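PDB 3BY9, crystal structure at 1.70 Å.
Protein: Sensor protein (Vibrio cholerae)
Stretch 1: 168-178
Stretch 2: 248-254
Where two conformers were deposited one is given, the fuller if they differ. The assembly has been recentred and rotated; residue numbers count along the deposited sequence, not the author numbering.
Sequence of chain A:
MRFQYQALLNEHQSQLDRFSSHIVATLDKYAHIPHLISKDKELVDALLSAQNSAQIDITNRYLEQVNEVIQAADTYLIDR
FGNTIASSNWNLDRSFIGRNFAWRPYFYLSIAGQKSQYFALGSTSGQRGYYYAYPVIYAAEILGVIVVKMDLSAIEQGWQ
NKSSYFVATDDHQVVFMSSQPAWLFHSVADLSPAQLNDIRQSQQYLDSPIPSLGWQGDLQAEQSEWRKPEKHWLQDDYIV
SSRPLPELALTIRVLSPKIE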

# COMPACT_ATOMS: atom_id res chain seq x y z
N ALA A 168 -10.50 -1.06 1.10
CA ALA A 168 -9.61 -0.04 1.69
C ALA A 168 -9.50 0.96 0.58
O ALA A 168 -9.04 0.62 -0.52
CB ALA A 168 -8.24 -0.63 2.03
N THR A 169 -9.94 2.20 0.83
CA THR A 169 -9.93 3.22 -0.23
C THR A 169 -8.93 4.35 0.01
O THR A 169 -8.66 4.71 1.14
CB THR A 169 -11.32 3.89 -0.34
OG1 THR A 169 -11.73 4.31 0.98
CG2 THR A 169 -12.37 2.91 -0.88
N ASP A 170 -8.39 4.89 -1.09
CA ASP A 170 -7.46 6.01 -0.96
C ASP A 170 -8.26 7.31 -0.99
O ASP A 170 -9.50 7.31 -0.95
CB ASP A 170 -6.39 5.97 -2.07
CG ASP A 170 -6.94 6.29 -3.46
OD1 ASP A 170 -8.08 6.78 -3.62
OD2 ASP A 170 -6.18 6.07 -4.44
N ASP A 171 -7.55 8.44 -1.07
CA ASP A 171 -8.24 9.73 -1.08
C ASP A 171 -9.22 10.04 -2.22
O ASP A 171 -10.08 10.92 -2.05
CB ASP A 171 -7.23 10.86 -0.94
CG ASP A 171 -6.55 10.85 0.41
OD1 ASP A 171 -7.16 10.36 1.39
OD2 ASP A 171 -5.41 11.36 0.49
N HIS A 172 -9.08 9.38 -3.38
CA HIS A 172 -10.00 9.55 -4.52
C HIS A 172 -11.04 8.44 -4.52
O HIS A 172 -11.77 8.24 -5.51
CB HIS A 172 -9.25 9.44 -5.86
CG HIS A 172 -8.37 10.61 -6.15
ND1 HIS A 172 -8.88 11.85 -6.49
CD2 HIS A 172 -7.03 10.74 -6.15
CE1 HIS A 172 -7.88 12.69 -6.68
NE2 HIS A 172 -6.74 12.04 -6.49
N GLN A 173 -11.09 7.69 -3.41
CA GLN A 173 -11.96 6.56 -3.23
C GLN A 173 -11.62 5.42 -4.18
O GLN A 173 -12.48 4.63 -4.57
CB GLN A 173 -13.46 6.95 -3.35
CG GLN A 173 -13.86 8.22 -2.61
CD GLN A 173 -13.54 8.20 -1.10
OE1 GLN A 173 -13.64 9.24 -0.41
NE2 GLN A 173 -13.17 7.05 -0.58
N VAL A 174 -10.36 5.35 -4.61
CA VAL A 174 -9.98 4.18 -5.40
C VAL A 174 -9.79 3.00 -4.42
O VAL A 174 -9.15 3.13 -3.35
CB VAL A 174 -8.67 4.42 -6.19
CG1 VAL A 174 -8.27 3.13 -6.95
CG2 VAL A 174 -8.88 5.56 -7.22
N VAL A 175 -10.33 1.84 -4.80
CA VAL A 175 -10.22 0.61 -4.00
C VAL A 175 -8.85 -0.01 -4.22
O VAL A 175 -8.53 -0.45 -5.31
CB VAL A 175 -11.36 -0.37 -4.40
CG1 VAL A 175 -11.19 -1.68 -3.65
CG2 VAL A 175 -12.72 0.26 -4.01
N PHE A 176 -8.01 0.01 -3.16
CA PHE A 176 -6.65 -0.53 -3.24
C PHE A 176 -6.57 -1.95 -2.67
O PHE A 176 -5.71 -2.71 -3.09
CB PHE A 176 -5.69 0.39 -2.48
CG PHE A 176 -4.29 -0.08 -2.53
CD1 PHE A 176 -3.63 -0.15 -3.74
CD2 PHE A 176 -3.67 -0.53 -1.38
CE1 PHE A 176 -2.32 -0.67 -3.82
CE2 PHE A 176 -2.37 -1.06 -1.44
CZ PHE A 176 -1.70 -1.13 -2.67
N MSE A 177 -7.44 -2.29 -1.69
CA MSE A 177 -7.51 -3.67 -1.14
C MSE A 177 -8.99 -3.98 -1.05
O MSE A 177 -9.80 -3.10 -0.87
CB MSE A 177 -6.89 -3.77 0.27
CG MSE A 177 -5.39 -3.67 0.17
SE MSE A 177 -4.56 -3.96 1.90
CE MSE A 177 -5.05 -2.42 2.78
N SER A 178 -9.35 -5.26 -1.17
CA SER A 178 -10.77 -5.58 -1.06
C SER A 178 -10.95 -7.09 -0.89
O SER A 178 -10.08 -7.85 -1.30
CB SER A 178 -11.45 -5.20 -2.35
OG SER A 178 -12.85 -5.53 -2.26
N LEU A 248 -1.95 5.73 7.42
CA LEU A 248 -1.81 4.88 6.23
C LEU A 248 -2.40 5.50 4.99
O LEU A 248 -2.24 4.98 3.89
CB LEU A 248 -2.54 3.55 6.47
CG LEU A 248 -2.19 2.86 7.77
CD1 LEU A 248 -2.92 1.51 7.80
CD2 LEU A 248 -0.63 2.64 7.87
N ALA A 249 -3.06 6.63 5.18
CA ALA A 249 -3.72 7.35 4.12
C ALA A 249 -4.69 6.42 3.39
O ALA A 249 -4.81 6.44 2.16
CB ALA A 249 -2.70 8.00 3.15
N LEU A 250 -5.36 5.58 4.19
CA LEU A 250 -6.38 4.62 3.71
C LEU A 250 -7.58 4.57 4.66
O LEU A 250 -7.41 4.69 5.87
CB LEU A 250 -5.82 3.20 3.62
CG LEU A 250 -4.85 2.86 2.49
CD1 LEU A 250 -4.25 1.47 2.74
CD2 LEU A 250 -5.59 2.89 1.18
N THR A 251 -8.77 4.37 4.11
CA THR A 251 -9.97 4.27 4.95
C THR A 251 -10.47 2.82 4.76
O THR A 251 -10.62 2.37 3.64
CB THR A 251 -11.09 5.26 4.51
OG1 THR A 251 -10.62 6.62 4.72
CG2 THR A 251 -12.39 5.07 5.36
N ILE A 252 -10.73 2.14 5.87
CA ILE A 252 -11.24 0.76 5.82
C ILE A 252 -12.77 0.85 5.87
O ILE A 252 -13.32 1.61 6.67
CB ILE A 252 -10.77 -0.05 7.04
CG1 ILE A 252 -9.25 0.06 7.18
CG2 ILE A 252 -11.21 -1.50 6.90
CD1 ILE A 252 -8.77 -0.48 8.49
N ARG A 253 -13.46 0.07 5.04
CA ARG A 253 -14.91 0.13 5.03
C ARG A 253 -15.50 -1.24 5.00
O ARG A 253 -14.99 -2.10 4.26
CB ARG A 253 -15.36 0.88 3.76
CG ARG A 253 -14.60 2.24 3.61
CD ARG A 253 -15.14 3.01 2.40
NE ARG A 253 -14.48 4.29 2.07
CZ ARG A 253 -15.00 5.47 2.41
NH1 ARG A 253 -16.13 5.52 3.12
NH2 ARG A 253 -14.49 6.58 1.90
N VAL A 254 -16.54 -1.46 5.80
CA VAL A 254 -17.21 -2.76 5.79
C VAL A 254 -18.59 -2.53 5.15
O VAL A 254 -19.29 -1.55 5.46
CB VAL A 254 -17.31 -3.36 7.22
CG1 VAL A 254 -17.94 -2.39 8.22
CG2 VAL A 254 -18.17 -4.65 7.20
O HOH W 1 -8.66 7.45 2.66
O HOH W 2 -4.67 8.17 -0.16

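The two stretches meet as a short antiparallel pairing in which Thr 169 and Thr 251 form the hydrogen-bonded pair. Thr 169 N donates to Thr 251 O at 2.9 Å, and Thr 251 N returns the bond to Thr 169 O at 3.0 Å, both nearly straight. Ala 168 and Ile 252 form the neighbouring non-hydrogen-bonded pair, where the backbones draw closer, with 4.5 Å between Ala 168 CA and Ile 252 CA. Two CA-H...O contacts flank the threonine pair: Ala 168 CA lies 3.3 Å from Thr 251 O, and Leu 250 CA lies 3.4 Å from Thr 169 O.

The threonine side chains share one face of the sheet but adopt different rotamers. Thr 169 is p (chi1 50°), which places OG1 beside the partner strand, 3.7 Å from Thr 251 CB and within reach of Arg 253. Arg 253 NE donates to Thr 169 OG1 at 3.0 Å with an angle of 168°. The arginine is m at chi1 and extended through chi2 and chi3, so its chain runs past the threonine pair and presents the edge of the guanidinium to that hydroxyl. The end of Gln 173 also approaches this edge, near the guanidinium plane. Thr 251 is m (chi1 -65°), and its OG1 binds a water at 3.0 Å; the same water donates to Thr 169 O at 3.1 Å, so this carbonyl is engaged by both the partner backbone and solvent.

On the side of the sheet bearing Ala 168, Leu 250 supplies the apolar part of the contact. Its m,t conformation, in the conformer given, brings the end of the side chain nearer stretch 1 although its CA-to-CB bond points sideways. Leu 250 CD2 lies 4.4 Å from Phe 176 CB and 4.5 Å from Ala 168 CB, while Leu 250 CD1 lies 4.0 Å from CE of selenomethionine Met 177. These are loose van der Waals approaches, but Leu 250 has the largest area covered by the other stretch.

Beyond the pairing, stretch 1 folds back through a type I turn from Asp 170 to Gln 173. Asp 170 is p (chi1 70°), and its carboxylate leads away from stretch 2 to serve the turn: Asp 170 OD1 accepts from His 172 N at 2.8 Å and from Val 174 N at 2.9 Å. The backbone bond from Gln 173 N to Asp 170 O, 3.0 Å, closes the turn. A second water links its start to stretch 2, accepting from Asp 171 N at 3.0 Å and donating to Ala 249 O at 2.9 Å.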